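Two-component system sensor histidine kinase (Bacteroides thetaiotaomicron, PDB 3OTT) is a putative membrane-bound sensor histidine kinase whose extracellular part, comprising beta-propellers and a beta-sandwich, apparently senses saccharides and probably controls autophosphorylation and transcription. Local coordinates at residues L638-L641 / Q646-S649; P657-T662 / H740-R745; L641-Q646 / I665-D670. All blocks are in the same frame, centred on the assembly; numbering follows the deposited sequence.

Contact 1 of 3, residues L638-L641 / Q646-S649; sequences LTAL and QLVS
The flat carbonyl group of Leu641 is covered on its two faces by side chains from Gln646-Ser649: Val648 CG2 lies over one face, 3.3 Å from Leu641 O, and Leu647 CD2 lies over the other, 3.7 Å from the same oxygen. At the oxygen end, the Val648 N-H points in nearly along the C=O axis, giving a straight hydrogen bond of 2.8 Å between Val648 N and Leu641 O (169° at the hydrogen). The return bond is not direct. One water accepts from Leu641 N at 2.8 Å and donates to Val648 O at 2.6 Å, bridging the pair where the strands splay at 122° instead of running strictly antiparallel. On the Val648 face of the sheet, Leu641 CG meets Val648 CG2 at 3.9 Å as the two side chains cross obliquely. On the Leu647 side, a CG held anti to the backbone N (chi1 173°) brings Leu647 CD2 to 3.6 Å from Ala640 CB. The pair forms the beta hairpin 637-643/646-648 at one edge of a four-stranded sheet of the sandwich. Strand 674-679 flanks 637-643 on its other side, with Phe676 against Leu641; Val656 and Arg653 of the following loop pack on Val648.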
ATOM      1  N   LEU B 638      10.788  16.079  24.089  1.00 19.28           N
ATOM      2  CA  LEU B 638      11.773  16.660  24.956  1.00 18.86           C
ATOM      3  C   LEU B 638      13.107  16.250  24.388  1.00 17.61           C
ATOM      4  O   LEU B 638      13.311  15.095  24.076  1.00 18.04           O
ATOM      5  CB  LEU B 638      11.554  16.091  26.361  1.00 20.07           C
ATOM      6  CG  LEU B 638      10.849  16.929  27.434  1.00 21.20           C
ATOM      7  CD1 LEU B 638       9.920  17.926  26.875  1.00 24.17           C
ATOM      8  CD2 LEU B 638      10.167  15.989  28.437  1.00 22.88           C
ATOM      9  N   THR B 639      14.019  17.187  24.239  1.00 16.64           N
ATOM     10  CA  THR B 639      15.226  16.900  23.456  1.00 15.96           C
ATOM     11  C   THR B 639      16.483  17.109  24.270  1.00 15.95           C
ATOM     12  O   THR B 639      17.607  16.790  23.805  1.00 16.36           O
ATOM     13  CB  THR B 639      15.263  17.752  22.134  1.00 15.78           C
ATOM     14  OG1 THR B 639      15.114  19.129  22.454  1.00 13.99           O
ATOM     15  CG2 THR B 639      14.053  17.436  21.261  1.00 15.07           C
ATOM     16  N   ALA B 640      16.326  17.643  25.489  1.00 14.89           N
ATOM     17  CA  ALA B 640      17.490  17.774  26.391  1.00 14.19           C
ATOM     18  C   ALA B 640      17.125  17.897  27.864  1.00 14.86           C
ATOM     19  O   ALA B 640      16.186  18.568  28.231  1.00 13.20           O
ATOM     20  CB  ALA B 640      18.335  18.952  25.974  1.00 14.37           C
ATOM     21  N   LEU B 641      17.923  17.264  28.717  1.00 16.23           N
ATOM     22  CA  LEU B 641      17.767  17.423  30.146  1.00 16.57           C
ATOM     23  C   LEU B 641      19.057  18.028  30.721  1.00 17.81           C
ATOM     24  O   LEU B 641      20.137  17.522  30.456  1.00 18.26           O
ATOM     25  CB  LEU B 641      17.505  16.056  30.799  1.00 17.36           C
ATOM     26  CG  LEU B 641      17.469  16.004  32.346  1.00 17.47           C
ATOM     27  CD1 LEU B 641      16.307  16.804  32.888  1.00 19.18           C
ATOM     28  CD2 LEU B 641      17.353  14.594  32.822  1.00 14.92           C
ATOM     29  N   GLN B 646      24.087  21.690  33.428  1.00 31.55           N
ATOM     30  CA  GLN B 646      24.906  20.843  32.558  1.00 31.64           C
ATOM     31  C   GLN B 646      24.079  19.807  31.809  1.00 29.00           C
ATOM     32  O   GLN B 646      23.278  19.067  32.405  1.00 27.10           O
ATOM     33  CB  GLN B 646      25.898  20.079  33.410  1.00 34.27           C
ATOM     34  CG  GLN B 646      26.862  20.969  34.179  1.00 41.08           C
ATOM     35  CD  GLN B 646      28.058  20.190  34.620  1.00 49.77           C
ATOM     36  OE1 GLN B 646      28.303  20.037  35.825  1.00 53.68           O
ATOM     37  NE2 GLN B 646      28.811  19.646  33.643  1.00 52.70           N
ATOM     38  N   LEU B 647      24.292  19.710  30.508  1.00 27.74           N
ATOM     39  CA  LEU B 647      23.450  18.819  29.697  1.00 25.82           C
ATOM     40  C   LEU B 647      23.772  17.350  30.086  1.00 24.88           C
ATOM     41  O   LEU B 647      24.944  16.976  30.191  1.00 26.16           O
ATOM     42  CB  LEU B 647      23.687  19.128  28.242  1.00 25.49           C
ATOM     43  CG  LEU B 647      23.142  18.354  27.043  1.00 27.56           C
ATOM     44  CD1 LEU B 647      23.760  17.008  26.928  1.00 26.54           C
ATOM     45  CD2 LEU B 647      21.676  18.286  27.139  1.00 26.80           C
ATOM     46  N   VAL B 648      22.759  16.539  30.366  1.00 21.64           N
ATOM     47  CA  VAL B 648      23.035  15.150  30.808  1.00 22.52           C
ATOM     48  C   VAL B 648      22.315  14.068  29.973  1.00 22.74           C
ATOM     49  O   VAL B 648      21.137  14.228  29.601  1.00 21.41           O
ATOM     50  CB  VAL B 648      22.720  14.906  32.315  1.00 22.37           C
ATOM     51  CG1 VAL B 648      23.777  15.619  33.231  1.00 23.14           C
ATOM     52  CG2 VAL B 648      21.280  15.323  32.665  1.00 18.59           C
ATOM     53  N   SER B 649      22.996  12.954  29.717  1.00 22.66           N
ATOM     54  CA  SER B 649      22.358  11.883  28.924  1.00 22.65           C
ATOM     55  C   SER B 649      23.003  10.569  29.257  1.00 22.42           C
ATOM     56  O   SER B 649      24.071  10.549  29.861  1.00 23.02           O
ATOM     57  CB  SER B 649      22.507  12.159  27.397  1.00 22.23           C
ATOM     58  OG  SER B 649      23.904  12.153  27.058  1.00 27.42           O
TER
HETATM   59  O   HOH W   1      19.608  15.192  27.731  1.00  6.92           O

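Contact 2 of 3, residues P657-T662 / H740-R745; sequences PNIRYT and HILNIR
Leu742, set between Ile659 and Thr662, makes the close, buried part of this contact. The Ile659 and Leu742 side chains cross at about a right angle, and their branch ends meet, Ile659 CD1 at 4.0 Å from Leu742 CD2. The other methyl of Leu742, CD1, lies 3.6 Å from the backbone oxygen Thr662 O, so the leucine fork is shared between an apolar tip and a carbonyl. With CG1 anti to the backbone N (chi1 -166°), Ile659 carries its CD1 inward although its CB does not aim at the strand. Holding the loop in shape is an Asx turn: Asn658 OD1 accepts from Arg660 N at 3.2 Å, the donor standing above the carbonyl plane. Asn658 O takes two more donors from opposite faces of its plane, Thr662 OG1 at 2.6 Å and Tyr661 N at 2.9 Å. The loop crosses from one sheet of the Ig-like sandwich to the other at the end facing the propeller, linking strand 646-648 to strand 664-667 beside strand 740-746. Away from Leu742 the contact is loose. His740 NE2 comes no nearer to the loop than 4.9 Å, to Thr662 O, and exposed Ile741 turns its CB away, against Gln723 and Ile725 of the adjoining strand. Arg660 and Tyr661 also turn from the strand: Arg660 NH1 forms a salt bridge with Asp30 and Tyr661 OH a hydrogen bond with Glu32, both in the propeller region. The Tyr661 hydroxyl sits over the centre of the Arg660 guanidinium, 3.1 Å above its plane.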
ATOM      1  N   PRO B 657      18.198   8.760  32.145  1.00 26.80           N
ATOM      2  CA  PRO B 657      17.763   8.035  30.927  1.00 25.60           C
ATOM      3  C   PRO B 657      17.731   8.998  29.715  1.00 23.58           C
ATOM      4  O   PRO B 657      18.119  10.165  29.851  1.00 20.51           O
ATOM      5  CB  PRO B 657      16.357   7.531  31.305  1.00 25.23           C
ATOM      6  CG  PRO B 657      15.825   8.691  32.192  1.00 25.81           C
ATOM      7  CD  PRO B 657      17.061   9.281  32.927  1.00 25.31           C
ATOM      8  N   ASN B 658      17.383   8.466  28.530  1.00 23.63           N
ATOM      9  CA  ASN B 658      17.148   9.297  27.352  1.00 22.21           C
ATOM     10  C   ASN B 658      15.827   9.972  27.494  1.00 20.93           C
ATOM     11  O   ASN B 658      14.757   9.332  27.381  1.00 21.19           O
ATOM     12  CB  ASN B 658      17.195   8.522  26.030  1.00 22.43           C
ATOM     13  CG  ASN B 658      17.369   9.493  24.798  1.00 23.49           C
ATOM     14  OD1 ASN B 658      17.076  10.684  24.892  1.00 28.13           O
ATOM     15  ND2 ASN B 658      17.864   8.988  23.704  1.00 17.45           N
ATOM     16  N   ILE B 659      15.920  11.288  27.700  1.00 20.38           N
ATOM     17  CA  ILE B 659      14.790  12.154  28.004  1.00 18.05           C
ATOM     18  C   ILE B 659      13.732  12.087  26.900  1.00 18.67           C
ATOM     19  O   ILE B 659      12.541  12.217  27.176  1.00 17.66           O
ATOM     20  CB  ILE B 659      15.260  13.611  28.274  1.00 17.00           C
ATOM     21  CG1 ILE B 659      14.156  14.452  28.924  1.00 15.08           C
ATOM     22  CG2 ILE B 659      15.747  14.337  26.967  1.00 18.85           C
ATOM     23  CD1 ILE B 659      13.732  13.964  30.285  1.00 17.58           C
ATOM     24  N   ARG B 660      14.151  11.860  25.650  1.00 19.27           N
ATOM     25  CA  ARG B 660      13.193  11.809  24.555  1.00 20.07           C
ATOM     26  C   ARG B 660      12.232  10.615  24.652  1.00 21.35           C
ATOM     27  O   ARG B 660      11.133  10.697  24.149  1.00 20.38           O
ATOM     28  CB  ARG B 660      13.953  11.810  23.237  1.00 21.97           C
ATOM     29  CG  ARG B 660      13.084  11.875  21.933  1.00 23.74           C
ATOM     30  CD  ARG B 660      13.947  11.486  20.712  1.00 22.20           C
ATOM     31  NE  ARG B 660      13.134  11.455  19.499  1.00 27.96           N
ATOM     32  CZ  ARG B 660      13.586  11.227  18.268  1.00 25.18           C
ATOM     33  NH1 ARG B 660      14.869  10.998  18.044  1.00 23.83           N
ATOM     34  NH2 ARG B 660      12.736  11.249  17.264  1.00 23.52           N
ATOM     35  N   TYR B 661      12.652   9.534  25.340  1.00 22.50           N
ATOM     36  CA  TYR B 661      11.932   8.257  25.378  1.00 24.83           C
ATOM     37  C   TYR B 661      11.460   7.837  26.762  1.00 27.27           C
ATOM     38  O   TYR B 661      11.308   6.623  27.038  1.00 29.16           O
ATOM     39  CB  TYR B 661      12.808   7.145  24.759  1.00 24.77           C
ATOM     40  CG  TYR B 661      13.020   7.375  23.271  1.00 25.70           C
ATOM     41  CD1 TYR B 661      11.949   7.264  22.349  1.00 23.72           C
ATOM     42  CD2 TYR B 661      14.272   7.763  22.796  1.00 24.40           C
ATOM     43  CE1 TYR B 661      12.154   7.527  20.999  1.00 25.90           C
ATOM     44  CE2 TYR B 661      14.488   8.033  21.444  1.00 26.20           C
ATOM     45  CZ  TYR B 661      13.440   7.909  20.557  1.00 25.68           C
ATOM     46  OH  TYR B 661      13.709   8.202  19.247  1.00 28.65           O
ATOM     47  N   THR B 662      11.290   8.812  27.656  1.00 27.72           N
ATOM     48  CA  THR B 662      10.933   8.496  29.021  1.00 29.92           C
ATOM     49  C   THR B 662       9.695   9.236  29.382  1.00 29.05           C
ATOM     50  O   THR B 662       9.585  10.420  29.097  1.00 27.98           O
ATOM     51  CB  THR B 662      12.013   8.912  30.043  1.00 30.23           C
ATOM     52  OG1 THR B 662      13.299   8.728  29.472  1.00 34.95           O
ATOM     53  CG2 THR B 662      11.953   7.984  31.212  1.00 34.11           C
ATOM     54  N   HIS B 740       2.435  17.024  26.263  1.00 32.85           N
ATOM     55  CA  HIS B 740       3.498  16.132  26.689  1.00 31.04           C
ATOM     56  C   HIS B 740       3.554  16.094  28.220  1.00 28.39           C
ATOM     57  O   HIS B 740       3.587  17.132  28.861  1.00 25.69           O
ATOM     58  CB  HIS B 740       4.843  16.601  26.169  1.00 29.57           C
ATOM     59  CG  HIS B 740       5.908  15.568  26.274  1.00 30.32           C
ATOM     60  ND1 HIS B 740       6.016  14.525  25.383  1.00 33.87           N
ATOM     61  CD2 HIS B 740       6.926  15.421  27.153  1.00 31.52           C
ATOM     62  CE1 HIS B 740       7.051  13.775  25.714  1.00 33.59           C
ATOM     63  NE2 HIS B 740       7.630  14.305  26.774  1.00 29.99           N
ATOM     64  N   ILE B 741       3.579  14.878  28.755  1.00 27.23           N
ATOM     65  CA  ILE B 741       3.613  14.616  30.204  1.00 26.56           C
ATOM     66  C   ILE B 741       4.903  13.882  30.592  1.00 24.50           C
ATOM     67  O   ILE B 741       5.281  12.921  29.945  1.00 24.67           O
ATOM     68  CB  ILE B 741       2.361  13.798  30.598  1.00 28.31           C
ATOM     69  CG1 ILE B 741       1.146  14.730  30.687  1.00 29.31           C
ATOM     70  CG2 ILE B 741       2.577  13.017  31.881  1.00 29.64           C
ATOM     71  CD1 ILE B 741      -0.161  14.062  30.351  1.00 33.78           C
ATOM     72  N   LEU B 742       5.616  14.394  31.590  1.00 22.92           N
ATOM     73  CA  LEU B 742       6.795  13.717  32.159  1.00 21.42           C
ATOM     74  C   LEU B 742       6.598  13.599  33.640  1.00 21.21           C
ATOM     75  O   LEU B 742       6.503  14.629  34.278  1.00 22.21           O
ATOM     76  CB  LEU B 742       8.074  14.550  31.935  1.00 19.70           C
ATOM     77  CG  LEU B 742       9.360  13.931  32.531  1.00 18.44           C
ATOM     78  CD1 LEU B 742       9.749  12.546  31.971  1.00 16.72           C
ATOM     79  CD2 LEU B 742      10.505  14.897  32.496  1.00 12.52           C
ATOM     80  N   ASN B 743       6.520  12.394  34.211  1.00 22.01           N
ATOM     81  CA  ASN B 743       6.490  12.291  35.702  1.00 22.90           C
ATOM     82  C   ASN B 743       7.901  12.342  36.260  1.00 21.38           C
ATOM     83  O   ASN B 743       8.792  11.642  35.786  1.00 21.84           O
ATOM     84  CB  ASN B 743       5.807  11.036  36.197  1.00 24.82           C
ATOM     85  CG  ASN B 743       4.448  10.832  35.578  1.00 29.23           C
ATOM     86  OD1 ASN B 743       3.508  11.561  35.869  1.00 31.33           O
ATOM     87  ND2 ASN B 743       4.350   9.854  34.675  1.00 32.30           N
ATOM     88  N   ILE B 744       8.106  13.214  37.209  1.00 20.72           N
ATOM     89  CA  ILE B 744       9.386  13.384  37.894  1.00 21.78           C
ATOM     90  C   ILE B 744       9.337  12.973  39.370  1.00 23.38           C
ATOM     91  O   ILE B 744       8.479  13.455  40.123  1.00 26.09           O
ATOM     92  CB  ILE B 744       9.844  14.858  37.784  1.00 21.00           C
ATOM     93  CG1 ILE B 744       9.893  15.314  36.260  1.00 19.92           C
ATOM     94  CG2 ILE B 744      11.224  14.997  38.403  1.00 22.04           C
ATOM     95  CD1 ILE B 744       9.903  16.876  36.083  1.00 15.45           C
ATOM     96  N   ARG B 745      10.233  12.084  39.800  1.00 23.70           N
ATOM     97  CA  ARG B 745      10.353  11.765  41.195  1.00 24.43           C
ATOM     98  C   ARG B 745      11.708  12.277  41.707  1.00 24.54           C
ATOM     99  O   ARG B 745      12.770  11.923  41.156  1.00 24.20           O
ATOM    100  CB  ARG B 745      10.185  10.277  41.435  1.00 25.47           C
ATOM    101  CG  ARG B 745      10.151   9.924  42.911  1.00 31.59           C
ATOM    102  CD  ARG B 745      10.081   8.408  43.171  1.00 39.04           C
ATOM    103  NE  ARG B 745       9.990   8.118  44.607  1.00 45.87           N
ATOM    104  CZ  ARG B 745      10.128   6.912  45.182  1.00 49.62           C
ATOM    105  NH1 ARG B 745      10.373   5.819  44.447  1.00 48.63           N
ATOM    106  NH2 ARG B 745      10.023   6.807  46.518  1.00 50.14           N
TER

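Contact 3 of 3, residues L641-Q646 / I665-D670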
ATOM      1  N   LEU B 641      17.923  17.264  28.717  1.00 16.23           N
ATOM      2  CA  LEU B 641      17.767  17.423  30.146  1.00 16.57           C
ATOM      3  C   LEU B 641      19.057  18.028  30.721  1.00 17.81           C
ATOM      4  O   LEU B 641      20.137  17.522  30.456  1.00 18.26           O
ATOM      5  CB  LEU B 641      17.505  16.056  30.799  1.00 17.36           C
ATOM      6  CG  LEU B 641      17.469  16.004  32.346  1.00 17.47           C
ATOM      7  CD1 LEU B 641      16.307  16.804  32.888  1.00 19.18           C
ATOM      8  CD2 LEU B 641      17.353  14.594  32.822  1.00 14.92           C
ATOM      9  N   TYR B 642      18.936  19.113  31.490  1.00 17.24           N
ATOM     10  CA  TYR B 642      20.048  19.687  32.227  1.00 17.88           C
ATOM     11  C   TYR B 642      19.822  19.543  33.723  1.00 19.65           C
ATOM     12  O   TYR B 642      18.683  19.708  34.233  1.00 18.10           O
ATOM     13  CB  TYR B 642      20.188  21.177  31.924  1.00 18.73           C
ATOM     14  CG  TYR B 642      20.510  21.542  30.490  1.00 17.03           C
ATOM     15  CD1 TYR B 642      19.521  21.466  29.515  1.00 17.74           C
ATOM     16  CD2 TYR B 642      21.778  21.990  30.124  1.00 16.32           C
ATOM     17  CE1 TYR B 642      19.783  21.800  28.184  1.00 19.85           C
ATOM     18  CE2 TYR B 642      22.072  22.367  28.760  1.00 20.53           C
ATOM     19  CZ  TYR B 642      21.035  22.252  27.817  1.00 20.73           C
ATOM     20  OH  TYR B 642      21.176  22.555  26.506  1.00 26.29           O
ATOM     21  N   ILE B 643      20.911  19.235  34.419  1.00 21.59           N
ATOM     22  CA  ILE B 643      20.943  19.216  35.868  1.00 23.91           C
ATOM     23  C   ILE B 643      22.067  20.170  36.258  1.00 26.92           C
ATOM     24  O   ILE B 643      23.190  20.085  35.719  1.00 26.75           O
ATOM     25  CB  ILE B 643      21.236  17.805  36.402  1.00 24.64           C
ATOM     26  CG1 ILE B 643      20.046  16.887  36.129  1.00 23.30           C
ATOM     27  CG2 ILE B 643      21.656  17.859  37.911  1.00 28.34           C
ATOM     28  CD1 ILE B 643      20.413  15.440  36.025  1.00 24.38           C
ATOM     29  N   ASN B 644      21.748  21.116  37.149  1.00 28.79           N
ATOM     30  CA  ASN B 644      22.685  22.175  37.516  1.00 31.82           C
ATOM     31  C   ASN B 644      23.271  22.780  36.292  1.00 33.03           C
ATOM     32  O   ASN B 644      24.455  23.121  36.255  1.00 35.34           O
ATOM     33  CB  ASN B 644      23.808  21.656  38.423  1.00 33.36           C
ATOM     34  CG  ASN B 644      23.271  21.054  39.684  1.00 35.89           C
ATOM     35  OD1 ASN B 644      22.377  21.629  40.322  1.00 42.28           O
ATOM     36  ND2 ASN B 644      23.739  19.876  40.023  1.00 35.96           N
ATOM     37  N   ASN B 645      22.451  22.909  35.265  1.00 32.12           N
ATOM     38  CA  ASN B 645      22.884  23.696  34.152  1.00 33.20           C
ATOM     39  C   ASN B 645      23.943  23.005  33.261  1.00 33.04           C
ATOM     40  O   ASN B 645      24.555  23.649  32.401  1.00 33.93           O
ATOM     41  CB  ASN B 645      23.381  25.041  34.672  1.00 35.44           C
ATOM     42  CG  ASN B 645      23.235  26.117  33.664  1.00 39.18           C
ATOM     43  OD1 ASN B 645      22.160  26.291  33.072  1.00 43.43           O
ATOM     44  ND2 ASN B 645      24.331  26.841  33.410  1.00 44.93           N
ATOM     45  N   GLN B 646      24.087  21.690  33.428  1.00 31.55           N
ATOM     46  CA  GLN B 646      24.906  20.843  32.558  1.00 31.64           C
ATOM     47  C   GLN B 646      24.079  19.807  31.809  1.00 29.00           C
ATOM     48  O   GLN B 646      23.278  19.067  32.405  1.00 27.10           O
ATOM     49  CB  GLN B 646      25.898  20.079  33.410  1.00 34.27           C
ATOM     50  CG  GLN B 646      26.862  20.969  34.179  1.00 41.08           C
ATOM     51  CD  GLN B 646      28.058  20.190  34.620  1.00 49.77           C
ATOM     52  OE1 GLN B 646      28.303  20.037  35.825  1.00 53.68           O
ATOM     53  NE2 GLN B 646      28.811  19.646  33.643  1.00 52.70           N
ATOM     54  N   ILE B 665      10.927   9.927  35.191  1.00 26.52           N
ATOM     55  CA  ILE B 665      12.288  10.038  35.666  1.00 26.36           C
ATOM     56  C   ILE B 665      12.405  10.028  37.214  1.00 27.15           C
ATOM     57  O   ILE B 665      11.555  10.613  37.925  1.00 26.19           O
ATOM     58  CB  ILE B 665      12.998  11.242  35.001  1.00 25.00           C
ATOM     59  CG1 ILE B 665      14.495  11.094  35.111  1.00 25.45           C
ATOM     60  CG2 ILE B 665      12.520  12.591  35.488  1.00 22.19           C
ATOM     61  CD1 ILE B 665      15.226  12.069  34.227  1.00 24.14           C
ATOM     62  N   LYS B 666      13.437   9.335  37.698  1.00 27.60           N
ATOM     63  CA  LYS B 666      13.796   9.269  39.118  1.00 29.43           C
ATOM     64  C   LYS B 666      15.127   9.954  39.380  1.00 28.04           C
ATOM     65  O   LYS B 666      16.117   9.521  38.840  1.00 28.15           O
ATOM     66  CB  LYS B 666      13.877   7.802  39.576  1.00 32.20           C
ATOM     67  CG  LYS B 666      12.581   7.274  40.169  1.00 37.49           C
ATOM     68  CD  LYS B 666      12.819   5.998  40.992  1.00 44.83           C
ATOM     69  CE  LYS B 666      11.860   4.880  40.468  1.00 51.22           C
ATOM     70  NZ  LYS B 666      12.039   3.477  41.027  1.00 54.44           N
ATOM     71  N   LEU B 667      15.142  11.014  40.195  1.00 26.88           N
ATOM     72  CA  LEU B 667      16.341  11.804  40.466  1.00 26.50           C
ATOM     73  C   LEU B 667      16.709  11.833  41.953  1.00 28.25           C
ATOM     74  O   LEU B 667      15.830  11.736  42.839  1.00 27.80           O
ATOM     75  CB  LEU B 667      16.162  13.246  39.981  1.00 25.26           C
ATOM     76  CG  LEU B 667      15.924  13.401  38.445  1.00 25.49           C
ATOM     77  CD1 LEU B 667      15.527  14.781  38.092  1.00 21.21           C
ATOM     78  CD2 LEU B 667      17.124  13.008  37.626  1.00 24.67           C
ATOM     79  N   LYS B 668      18.004  11.991  42.232  1.00 28.21           N
ATOM     80  CA  LYS B 668      18.427  12.204  43.591  1.00 30.17           C
ATOM     81  C   LYS B 668      18.034  13.586  44.150  1.00 29.31           C
ATOM     82  O   LYS B 668      17.706  14.529  43.390  1.00 27.81           O
ATOM     83  CB  LYS B 668      19.935  11.951  43.704  1.00 32.22           C
ATOM     84  CG  LYS B 668      20.324  10.494  43.408  1.00 36.15           C
ATOM     85  CD  LYS B 668      21.822  10.361  43.267  1.00 42.60           C
ATOM     86  CE  LYS B 668      22.225   8.998  42.726  1.00 45.67           C
ATOM     87  NZ  LYS B 668      23.253   9.104  41.596  1.00 45.03           N
ATOM     88  N   TYR B 669      18.155  13.717  45.475  1.00 29.60           N
ATOM     89  CA  TYR B 669      17.824  14.927  46.199  1.00 28.52           C
ATOM     90  C   TYR B 669      18.618  16.130  45.693  1.00 27.94           C
ATOM     91  O   TYR B 669      18.084  17.214  45.597  1.00 27.39           O
ATOM     92  CB  TYR B 669      18.011  14.717  47.740  1.00 30.52           C
ATOM     93  CG  TYR B 669      19.440  14.916  48.229  1.00 31.04           C
ATOM     94  CD1 TYR B 669      20.418  13.965  47.948  1.00 32.48           C
ATOM     95  CD2 TYR B 669      19.818  16.072  48.910  1.00 31.41           C
ATOM     96  CE1 TYR B 669      21.723  14.142  48.336  1.00 36.33           C
ATOM     97  CE2 TYR B 669      21.131  16.268  49.328  1.00 33.90           C
ATOM     98  CZ  TYR B 669      22.076  15.286  49.039  1.00 39.24           C
ATOM     99  OH  TYR B 669      23.394  15.406  49.431  1.00 45.09           O
ATOM    100  N   ASP B 670      19.883  15.944  45.356  1.00 29.32           N
ATOM    101  CA  ASP B 670      20.728  17.048  44.858  1.00 30.48           C
ATOM    102  C   ASP B 670      20.754  17.233  43.329  1.00 28.39           C
ATOM    103  O   ASP B 670      21.526  18.035  42.797  1.00 29.13           O
ATOM    104  CB  ASP B 670      22.158  16.936  45.385  1.00 32.97           C
ATOM    105  CG  ASP B 670      22.814  15.603  45.033  1.00 37.61           C
ATOM    106  OD1 ASP B 670      22.091  14.621  44.724  1.00 42.48           O
ATOM    107  OD2 ASP B 670      24.056  15.522  45.100  1.00 43.34           O
TER
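Leu641 and Ile665 meet tip to tip between the two sheets of the beta-sandwich, where strands 637-643 and 664-667 face each other with their touching parts running almost parallel, 8° apart. Leu641 is the first residue to reach across. While its CG packs within its own hairpin, its CD2 faces the opposite sheet and lies 3.6 Å from Ile665 CD1. Ile665 has both side-chain torsions extended (chi1 -161°, chi2 167°), which carries CD1 as far as the chain allows into the interior and lets the pair span backbones whose CA atoms lie 10.7 Å apart. Tyr642 faces the other side of its sheet, where its hydroxyl is hydrogen-bonded to Glu677 and its ring has a cation-pi contact with Arg711. Ile643 returns to the interior, and its CD1 approaches Leu667 CD2 more loosely, at 4.4 Å. Both side chains also pack on Leu674, part of the strand that neighbours 637-643. At Asn644 the hydrophobic layer ends and the contact becomes solvent-exposed. Asn644 ND2 points toward the Asp670 backbone but stops 4.0 Å from Asp670 O, too far for a hydrogen bond. Asn644 and Asn645, both with positive phi, form the middle of a type I' turn that reverses the chain. The turn is closed by two backbone bonds, Gln646 N to Ile643 O at 2.9 Å and Ile643 N to Gln646 O at 3.1 Å.

How the contacts relate
All three contacts lie in the C-terminal beta-sandwich, their centres 9 to 12 Å apart. Along the chain, contact 1 closes before contact 2 opens. Contact 3 starts from the same hairpin, sharing Leu641 and Gln646 with contact 1, and its segments alternate with those of contact 2. Contact 1 builds the edge of one sheet, contact 3 joins that sheet face to face with the other, and contact 2 packs the connecting loop against strand 740-746. Neighbouring strands 664-667 and 740-746 tie contacts 2 and 3 together. Leu638 touches Ile659 and His740, so contacts 1 and 2 pack directly together. Jointly they unite the two sheets of the domain that follows the propellers, probably toward the membrane.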